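Local coordinates for methyltransferase type 12 (Clostridium thermocellum, PDB 3JWG), which probably methylates the 2'-hydroxyl of the 3'-terminal nucleotide of small RNAs with S-adenosyl-L-methionine as methyl donor, this chain being its methyltransferase domain, at residues L48-E54 with Q82-I86; S62-L66 with S87-S91; V136-N142 with P201-F207. All coordinates share one frame; numbering follows the deposited sequence.

How the contacts relate
All three contacts lie in a domain built on one seven-stranded mixed sheet with strand order 3-2-1-4-5-7-6, the class I methyltransferase fold. Contact 1 sits at a connection beside edge strand 86-90, while contacts 2 and 3 reach the sheet itself. Contacts 1 and 2 adjoin at I86 and S87; their centres lie about 19 Å apart, and their segments alternate along the chain. Contact 3 pairs two strands on the other side of the sheet, its centre about 24 Å from that of contact 1 and about 23 Å from that of contact 2. The bound magnesium ion lies nearest contact 3, about 8 Å from the side chain of S139, against about 10 Å for L66 and about 13 Å for I86.

Contact 1: L48-E54 with Q82-I86; sequences LKDKSFE and QRKRI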
loop_
_atom_site.group_PDB
_atom_site.type_symbol
_atom_site.label_atom_id
_atom_site.label_comp_id
_atom_site.label_asym_id
_atom_site.label_seq_id
_atom_site.Cartn_x
_atom_site.Cartn_y
_atom_site.Cartn_z
ATOM N N LEU A 48 0.642 -4.267 -14.026
ATOM C CA LEU A 48 0.724 -5.159 -15.180
ATOM C C LEU A 48 0.801 -4.405 -16.509
ATOM O O LEU A 48 1.307 -4.932 -17.503
ATOM C CB LEU A 48 -0.478 -6.109 -15.197
ATOM C CG LEU A 48 -0.457 -7.279 -14.205
ATOM C CD1 LEU A 48 -1.816 -7.972 -14.187
ATOM C CD2 LEU A 48 0.644 -8.265 -14.606
ATOM N N LYS A 49 0.311 -3.171 -16.528
ATOM C CA LYS A 49 0.339 -2.381 -17.751
ATOM C C LYS A 49 1.720 -1.794 -18.026
ATOM O O LYS A 49 1.964 -1.251 -19.103
ATOM C CB LYS A 49 -0.709 -1.268 -17.682
ATOM C CG LYS A 49 -2.117 -1.781 -17.429
ATOM C CD LYS A 49 -3.133 -0.653 -17.471
ATOM C CE LYS A 49 -4.506 -1.129 -17.028
ATOM N NZ LYS A 49 -5.003 -2.272 -17.843
ATOM N N ASP A 50 2.625 -1.908 -17.058
ATOM C CA ASP A 50 3.986 -1.398 -17.220
ATOM C C ASP A 50 4.953 -2.587 -17.230
ATOM O O ASP A 50 5.202 -3.205 -16.195
ATOM C CB ASP A 50 4.329 -0.445 -16.071
ATOM C CG ASP A 50 5.584 0.362 -16.338
ATOM O OD1 ASP A 50 6.616 -0.239 -16.696
ATOM O OD2 ASP A 50 5.543 1.601 -16.186
ATOM N N LYS A 51 5.506 -2.893 -18.402
ATOM C CA LYS A 51 6.416 -4.031 -18.558
ATOM C C LYS A 51 7.672 -4.023 -17.687
ATOM O O LYS A 51 8.354 -5.042 -17.579
ATOM C CB LYS A 51 6.837 -4.176 -20.026
ATOM C CG LYS A 51 7.739 -3.055 -20.523
ATOM C CD LYS A 51 8.359 -3.392 -21.871
ATOM C CE LYS A 51 9.273 -2.272 -22.350
ATOM N NZ LYS A 51 9.988 -2.636 -23.607
ATOM N N SER A 52 7.991 -2.888 -17.071
ATOM C CA SER A 52 9.181 -2.821 -16.232
ATOM C C SER A 52 9.017 -3.655 -14.965
ATOM O O SER A 52 10.004 -4.072 -14.364
ATOM C CB SER A 52 9.501 -1.367 -15.854
ATOM O OG SER A 52 8.513 -0.818 -14.993
ATOM N N PHE A 53 7.776 -3.902 -14.560
ATOM C CA PHE A 53 7.530 -4.691 -13.356
ATOM C C PHE A 53 7.564 -6.184 -13.682
ATOM O O PHE A 53 6.639 -6.724 -14.284
ATOM C CB PHE A 53 6.194 -4.275 -12.737
ATOM C CG PHE A 53 6.166 -2.830 -12.309
ATOM C CD1 PHE A 53 6.980 -2.387 -11.274
ATOM C CD2 PHE A 53 5.380 -1.902 -12.987
ATOM C CE1 PHE A 53 7.018 -1.035 -10.918
ATOM C CE2 PHE A 53 5.408 -0.546 -12.642
ATOM C CZ PHE A 53 6.230 -0.111 -11.605
ATOM N N GLU A 54 8.644 -6.841 -13.270
ATOM C CA GLU A 54 8.849 -8.259 -13.547
ATOM C C GLU A 54 8.037 -9.203 -12.671
ATOM O O GLU A 54 7.556 -10.233 -13.145
ATOM C CB GLU A 54 10.339 -8.589 -13.427
ATOM C CG GLU A 54 11.235 -7.668 -14.256
ATOM C CD GLU A 54 12.653 -8.194 -14.400
ATOM O OE1 GLU A 54 12.811 -9.332 -14.895
ATOM O OE2 GLU A 54 13.607 -7.478 -14.028
ATOM N N GLN A 82 2.397 -12.962 -19.324
ATOM C CA GLN A 82 1.790 -12.068 -18.341
ATOM C C GLN A 82 1.420 -12.806 -17.063
ATOM O O GLN A 82 1.550 -12.267 -15.964
ATOM C CB GLN A 82 0.550 -11.393 -18.933
ATOM C CG GLN A 82 0.867 -10.536 -20.142
ATOM C CD GLN A 82 1.835 -9.416 -19.813
ATOM O OE1 GLN A 82 2.823 -9.203 -20.517
ATOM N NE2 GLN A 82 1.553 -8.694 -18.739
ATOM N N ARG A 83 0.967 -14.044 -17.210
ATOM C CA ARG A 83 0.590 -14.847 -16.057
ATOM C C ARG A 83 1.783 -15.097 -15.131
ATOM O O ARG A 83 1.633 -15.142 -13.908
ATOM C CB ARG A 83 0.020 -16.190 -16.513
ATOM C CG ARG A 83 -0.341 -17.113 -15.365
ATOM C CD ARG A 83 -1.595 -16.626 -14.666
ATOM N NE ARG A 83 -1.898 -17.370 -13.445
ATOM C CZ ARG A 83 -1.226 -17.250 -12.303
ATOM N NH1 ARG A 83 -0.202 -16.410 -12.215
ATOM N NH2 ARG A 83 -1.586 -17.964 -11.244
ATOM N N LYS A 84 2.965 -15.263 -15.718
ATOM C CA LYS A 84 4.175 -15.524 -14.945
ATOM C C LYS A 84 4.664 -14.324 -14.134
ATOM O O LYS A 84 5.511 -14.469 -13.251
ATOM C CB LYS A 84 5.291 -16.005 -15.875
ATOM C CG LYS A 84 4.982 -17.340 -16.547
ATOM C CD LYS A 84 6.040 -17.723 -17.577
ATOM C CE LYS A 84 5.676 -19.035 -18.268
ATOM N NZ LYS A 84 6.693 -19.447 -19.279
ATOM N N ARG A 85 4.124 -13.146 -14.426
ATOM C CA ARG A 85 4.523 -11.930 -13.726
ATOM C C ARG A 85 3.735 -11.693 -12.443
ATOM O O ARG A 85 4.208 -11.005 -11.542
ATOM C CB ARG A 85 4.324 -10.707 -14.622
ATOM C CG ARG A 85 5.083 -10.710 -15.940
ATOM C CD ARG A 85 4.574 -9.564 -16.801
ATOM N NE ARG A 85 4.810 -8.268 -16.169
ATOM C CZ ARG A 85 4.156 -7.150 -16.471
ATOM N NH1 ARG A 85 3.207 -7.159 -17.399
ATOM N NH2 ARG A 85 4.466 -6.014 -15.856
ATOM N N ILE A 86 2.537 -12.261 -12.357
ATOM C CA ILE A 86 1.692 -12.030 -11.195
ATOM C C ILE A 86 1.402 -13.231 -10.299
ATOM O O ILE A 86 1.236 -14.365 -10.765
ATOM C CB ILE A 86 0.358 -11.394 -11.645
ATOM C CG1 ILE A 86 -0.452 -10.931 -10.434
ATOM C CG2 ILE A 86 -0.438 -12.392 -12.459
ATOM C CD1 ILE A 86 -1.588 -9.999 -10.801
#
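R85 reaches across to the turn at 50-53 and places its guanidinium among backbone carbonyls. The NE and NH2 of R85 both donate to F53 O, at 3.0 and 2.8 Å, a side-on grip on a single atom. That oxygen lies within 5° of the guanidinium plane; NE comes nearly along the C=O axis, whereas NH2 takes a lone pair in the carbonyl plane. At the far end, R85 NH1 donates to L48 O at 2.9 Å, from a position tilted off the plane of that carbonyl. The bend at chi3 (62°) turns the group away from the otherwise extended run of the chain. Three bonds to two carbonyls fix the rotation of the guanidinium. The carbonyls come from the connection between helix 42-48 and strand 55-60 of the Rossmann-like methyltransferase fold, where D50 to F53 form a type I beta turn and D50 OD1 takes the backbone N of S52 at 3.0 Å in an Asx turn. L48 supplies the apolar side: its CD2 sits over one guanidinium face, offset toward the rim and 3.9 Å from R85 NH1, the two side chains sliding past each other in opposite directions. The other branch of L48 turns to I86, CD1 to CD1 at 4.0 Å, where the side chains cross at about a right angle. I56 of strand 55-60 touches both L48 and R85.

Contact 2: S62-L66 with S87-S91; sequences SYSVL and SLFQS
The first turn of helix 63-73 packs on edge strand 86-90 in the half of the Rossmann-like sheet that binds S-adenosylmethionine in class I methyltransferases, and L66 and Q90 carry most of the contact. L66 points its side chain at the strand. Its CD1 lies 3.4 Å from F89 O and 3.6 Å from Q90 CB, so one methyl rests against the backbone between F89 and Q90 and against the root of the Q90 side chain. The other branch turns toward L88, with L66 CD2 and L88 CD2 4.4 Å apart, a looser apolar touch. The two methyls thus spread along the strand, CD1 by F89 and Q90 and CD2 by L88.

Q90 covers the start of the helix. With CG anti to the backbone N (chi1 -171°) and the chain extended beyond it, its amide is carried out to Y63, where Q90 CD lies 3.6 Å from Y63 N. The two side chains cross at about a right angle, the amide and ring planes are 30° apart, and the end of the amide lies at the ring edge near CD1, not over a face. Which amide atom faces the tyrosine is uncertain, since the amide is probably turned over in the model.

The helix start is defined within its own segment: S62 is the N-cap, its OG accepting from V65 N at 3.1 Å with an N-H...O angle of 166°. S62 N in turn donates to D60 OD2 at the end of strand 55-60. That strand is also the sheet neighbour of 86-90, pairing through backbone bonds such as F89 with G58, while L66 packs on D60 and C38 and L88 on I75.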
loop_
_atom_site.group_PDB
_atom_site.type_symbol
_atom_site.label_atom_id
_atom_site.label_comp_id
_atom_site.label_asym_id
_atom_site.label_seq_id
_atom_site.Cartn_x
_atom_site.Cartn_y
_atom_site.Cartn_z
ATOM N N SER A 62 -8.261 -11.675 3.304
ATOM C CA SER A 62 -9.494 -12.368 2.947
ATOM C C SER A 62 -9.436 -13.264 1.713
ATOM O O SER A 62 -8.987 -12.850 0.641
ATOM C CB SER A 62 -10.616 -11.344 2.765
ATOM O OG SER A 62 -11.739 -11.924 2.127
ATOM N N TYR A 63 -9.910 -14.495 1.880
ATOM C CA TYR A 63 -9.952 -15.465 0.793
ATOM C C TYR A 63 -10.925 -14.978 -0.278
ATOM O O TYR A 63 -10.636 -15.029 -1.475
ATOM C CB TYR A 63 -10.425 -16.821 1.320
ATOM C CG TYR A 63 -10.794 -17.800 0.230
ATOM C CD1 TYR A 63 -9.810 -18.486 -0.483
ATOM C CD2 TYR A 63 -12.129 -18.021 -0.110
ATOM C CE1 TYR A 63 -10.147 -19.370 -1.509
ATOM C CE2 TYR A 63 -12.478 -18.900 -1.134
ATOM C CZ TYR A 63 -11.483 -19.571 -1.830
ATOM O OH TYR A 63 -11.827 -20.434 -2.849
ATOM N N SER A 64 -12.082 -14.509 0.172
ATOM C CA SER A 64 -13.119 -14.010 -0.721
ATOM C C SER A 64 -12.627 -12.854 -1.591
ATOM O O SER A 64 -12.907 -12.802 -2.791
ATOM C CB SER A 64 -14.329 -13.556 0.095
ATOM O OG SER A 64 -15.326 -13.026 -0.755
ATOM N N VAL A 65 -11.901 -11.925 -0.981
ATOM C CA VAL A 65 -11.375 -10.775 -1.709
ATOM C C VAL A 65 -10.411 -11.218 -2.804
ATOM O O VAL A 65 -10.518 -10.784 -3.951
ATOM C CB VAL A 65 -10.633 -9.807 -0.768
ATOM C CG1 VAL A 65 -10.090 -8.629 -1.565
ATOM C CG2 VAL A 65 -11.574 -9.319 0.327
ATOM N N LEU A 66 -9.469 -12.082 -2.443
ATOM C CA LEU A 66 -8.492 -12.579 -3.402
ATOM C C LEU A 66 -9.173 -13.270 -4.572
ATOM O O LEU A 66 -8.698 -13.203 -5.705
ATOM C CB LEU A 66 -7.516 -13.535 -2.714
ATOM C CG LEU A 66 -6.516 -12.844 -1.783
ATOM C CD1 LEU A 66 -5.726 -13.878 -1.005
ATOM C CD2 LEU A 66 -5.584 -11.963 -2.608
ATOM N N SER A 87 1.334 -12.953 -9.003
ATOM C CA SER A 87 1.064 -13.957 -7.986
ATOM C C SER A 87 0.150 -13.373 -6.907
ATOM O O SER A 87 0.233 -12.185 -6.588
ATOM C CB SER A 87 2.375 -14.418 -7.352
ATOM O OG SER A 87 2.130 -15.173 -6.182
ATOM N N LEU A 88 -0.720 -14.209 -6.354
ATOM C CA LEU A 88 -1.638 -13.776 -5.303
ATOM C C LEU A 88 -1.720 -14.852 -4.235
ATOM O O LEU A 88 -1.730 -16.038 -4.553
ATOM C CB LEU A 88 -3.043 -13.550 -5.871
ATOM C CG LEU A 88 -3.297 -12.441 -6.891
ATOM C CD1 LEU A 88 -4.665 -12.643 -7.520
ATOM C CD2 LEU A 88 -3.216 -11.089 -6.222
ATOM N N PHE A 89 -1.765 -14.446 -2.970
ATOM C CA PHE A 89 -1.894 -15.412 -1.884
ATOM C C PHE A 89 -2.464 -14.767 -0.629
ATOM O O PHE A 89 -2.397 -13.547 -0.454
ATOM C CB PHE A 89 -0.553 -16.113 -1.597
ATOM C CG PHE A 89 0.476 -15.256 -0.914
ATOM C CD1 PHE A 89 0.521 -15.171 0.475
ATOM C CD2 PHE A 89 1.444 -14.588 -1.659
ATOM C CE1 PHE A 89 1.521 -14.439 1.114
ATOM C CE2 PHE A 89 2.448 -13.852 -1.033
ATOM C CZ PHE A 89 2.489 -13.779 0.357
ATOM N N GLN A 90 -3.045 -15.593 0.232
ATOM C CA GLN A 90 -3.661 -15.117 1.461
ATOM C C GLN A 90 -2.684 -15.092 2.624
ATOM O O GLN A 90 -1.791 -15.937 2.725
ATOM C CB GLN A 90 -4.874 -15.993 1.803
ATOM C CG GLN A 90 -5.733 -15.471 2.947
ATOM C CD GLN A 90 -7.024 -16.256 3.123
ATOM O OE1 GLN A 90 -7.864 -15.913 3.960
ATOM N NE2 GLN A 90 -7.191 -17.314 2.334
ATOM N N SER A 91 -2.852 -14.103 3.495
ATOM C CA SER A 91 -2.006 -13.958 4.669
ATOM C C SER A 91 -2.671 -13.053 5.692
ATOM O O SER A 91 -3.390 -12.123 5.333
ATOM C CB SER A 91 -0.646 -13.366 4.298
ATOM O OG SER A 91 0.116 -13.118 5.472
#

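Contact 3: V136-N142 with P201-F207; sequences VIVSTPN and PTQMGVF
Strands 136-141 and 202-207 run antiparallel at 158°, their axes 4.8 Å apart at closest approach, with hydrogen-bonded pairs V136-F207, V138-G205 and T140-Q203. The straightest bond of the six joins V138 N to G205 O, 3.0 Å at 176°. N142 N extends the pairing to P201 O at 3.0 Å, although it meets that oxygen from well above the carbonyl plane.

On the face holding V136, V138 and T140, V138 CG2 approaches the F207 ring obliquely, 3.6 Å from F207 CE2; G205, opposite V138, has no side chain on this face. V136 CB and F207 CB meet at 3.8 Å, while V136 O lies at the ring edge in its plane. Further along, T140 and Q203 lie side by side and point the same way, T140 CG2 resting 3.7 Å from Q203 CG. Q203 CG stands between its backbone N and carbonyl carbon (chi1 54°), which leans the extended chain toward strand 136-141, so that Q203 NE2 reaches P141 O and donates to it at 3.1 Å, from above the carbonyl plane. T140 OG1 bonds to E113.

On the reverse face M204 crosses I137, with M204 SD 3.8 Å from I137 CG2, and the bend at chi3 lays CE against S139 CB.

Helix 13-27 covers the I137, S139 and M204 face through V24, R17 and V21, and helix 168-182 lies against T140 and Q203 through F171. In the sheet, strand 105-109, which includes magnesium-site residue I109, flanks 135-141, and strand 184-191 flanks 202-209.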
loop_
_atom_site.group_PDB
_atom_site.type_symbol
_atom_site.label_atom_id
_atom_site.label_comp_id
_atom_site.label_asym_id
_atom_site.label_seq_id
_atom_site.Cartn_x
_atom_site.Cartn_y
_atom_site.Cartn_z
ATOM N N VAL A 136 9.410 1.323 0.741
ATOM C CA VAL A 136 8.086 0.993 1.266
ATOM C C VAL A 136 7.214 2.222 1.014
ATOM O O VAL A 136 7.613 3.343 1.328
ATOM C CB VAL A 136 8.098 0.702 2.782
ATOM C CG1 VAL A 136 6.669 0.473 3.271
ATOM C CG2 VAL A 136 8.964 -0.521 3.080
ATOM N N ILE A 137 6.048 2.015 0.418
ATOM C CA ILE A 137 5.127 3.111 0.139
ATOM C C ILE A 137 3.849 2.876 0.931
ATOM O O ILE A 137 3.159 1.874 0.720
ATOM C CB ILE A 137 4.778 3.180 -1.367
ATOM C CG1 ILE A 137 6.052 3.429 -2.186
ATOM C CG2 ILE A 137 3.760 4.287 -1.615
ATOM C CD1 ILE A 137 5.830 3.375 -3.692
ATOM N N VAL A 138 3.542 3.786 1.854
ATOM C CA VAL A 138 2.333 3.663 2.671
ATOM C C VAL A 138 1.398 4.811 2.335
ATOM O O VAL A 138 1.791 5.978 2.403
ATOM C CB VAL A 138 2.641 3.721 4.192
ATOM C CG1 VAL A 138 1.356 3.499 4.985
ATOM C CG2 VAL A 138 3.686 2.678 4.572
ATOM N N SER A 139 0.171 4.477 1.959
ATOM C CA SER A 139 -0.831 5.483 1.618
ATOM C C SER A 139 -2.033 5.322 2.538
ATOM O O SER A 139 -2.501 4.208 2.777
ATOM C CB SER A 139 -1.272 5.313 0.159
ATOM O OG SER A 139 -2.268 6.256 -0.194
ATOM N N THR A 140 -2.533 6.442 3.052
ATOM C CA THR A 140 -3.674 6.415 3.951
ATOM C C THR A 140 -4.379 7.769 3.876
ATOM O O THR A 140 -3.762 8.784 3.548
ATOM C CB THR A 140 -3.206 6.126 5.409
ATOM O OG1 THR A 140 -4.337 5.828 6.239
ATOM C CG2 THR A 140 -2.451 7.319 5.981
ATOM N N PRO A 141 -5.689 7.788 4.150
ATOM C CA PRO A 141 -6.490 9.015 4.119
ATOM C C PRO A 141 -5.994 10.089 5.079
ATOM O O PRO A 141 -5.398 9.787 6.115
ATOM C CB PRO A 141 -7.885 8.530 4.517
ATOM C CG PRO A 141 -7.928 7.139 4.001
ATOM C CD PRO A 141 -6.542 6.604 4.337
ATOM N N ASN A 142 -6.227 11.348 4.720
ATOM C CA ASN A 142 -5.876 12.448 5.601
ATOM C C ASN A 142 -7.216 12.773 6.254
ATOM O O ASN A 142 -8.109 13.337 5.614
ATOM C CB ASN A 142 -5.347 13.652 4.810
ATOM C CG ASN A 142 -5.524 14.966 5.563
ATOM O OD1 ASN A 142 -5.458 15.007 6.800
ATOM N ND2 ASN A 142 -5.739 16.048 4.819
ATOM N N PRO A 201 -6.778 14.909 0.213
ATOM C CA PRO A 201 -7.568 13.756 0.665
ATOM C C PRO A 201 -6.731 12.563 1.114
ATOM O O PRO A 201 -7.164 11.760 1.947
ATOM C CB PRO A 201 -8.408 13.406 -0.560
ATOM C CG PRO A 201 -8.455 14.694 -1.343
ATOM C CD PRO A 201 -7.051 15.192 -1.204
ATOM N N THR A 202 -5.536 12.452 0.552
ATOM C CA THR A 202 -4.653 11.336 0.853
ATOM C C THR A 202 -3.250 11.779 1.224
ATOM O O THR A 202 -2.752 12.797 0.739
ATOM C CB THR A 202 -4.564 10.386 -0.369
ATOM O OG1 THR A 202 -5.867 9.869 -0.654
ATOM C CG2 THR A 202 -3.613 9.231 -0.098
ATOM N N GLN A 203 -2.612 11.013 2.096
ATOM C CA GLN A 203 -1.252 11.313 2.497
ATOM C C GLN A 203 -0.418 10.060 2.236
ATOM O O GLN A 203 -0.915 8.930 2.342
ATOM C CB GLN A 203 -1.190 11.761 3.969
ATOM C CG GLN A 203 -1.820 10.830 4.990
ATOM C CD GLN A 203 -1.832 11.421 6.405
ATOM O OE1 GLN A 203 -0.959 12.214 6.778
ATOM N NE2 GLN A 203 -2.811 11.008 7.207
ATOM N N MET A 204 0.838 10.259 1.855
ATOM C CA MET A 204 1.704 9.135 1.539
ATOM C C MET A 204 3.097 9.298 2.110
ATOM O O MET A 204 3.670 10.390 2.083
ATOM C CB MET A 204 1.768 8.967 0.015
ATOM C CG MET A 204 2.781 7.952 -0.504
ATOM S SD MET A 204 2.734 7.903 -2.327
ATOM C CE MET A 204 1.097 7.332 -2.559
ATOM N N GLY A 205 3.625 8.201 2.650
ATOM C CA GLY A 205 4.962 8.211 3.203
ATOM C C GLY A 205 5.791 7.249 2.368
ATOM O O GLY A 205 5.370 6.114 2.124
ATOM N N VAL A 206 6.945 7.702 1.895
ATOM C CA VAL A 206 7.825 6.842 1.110
ATOM C C VAL A 206 9.045 6.564 1.979
ATOM O O VAL A 206 9.799 7.473 2.345
ATOM C CB VAL A 206 8.239 7.508 -0.219
ATOM C CG1 VAL A 206 9.149 6.571 -1.022
ATOM C CG2 VAL A 206 6.994 7.850 -1.027
ATOM N N PHE A 207 9.211 5.296 2.335
ATOM C CA PHE A 207 10.307 4.873 3.189
ATOM C C PHE A 207 11.422 4.272 2.344
ATOM O O PHE A 207 11.160 3.490 1.437
ATOM C CB PHE A 207 9.822 3.806 4.183
ATOM C CG PHE A 207 8.771 4.286 5.149
ATOM C CD1 PHE A 207 9.112 4.614 6.460
ATOM C CD2 PHE A 207 7.434 4.352 4.770
ATOM C CE1 PHE A 207 8.132 4.997 7.387
ATOM C CE2 PHE A 207 6.447 4.733 5.686
ATOM C CZ PHE A 207 6.798 5.054 6.998
#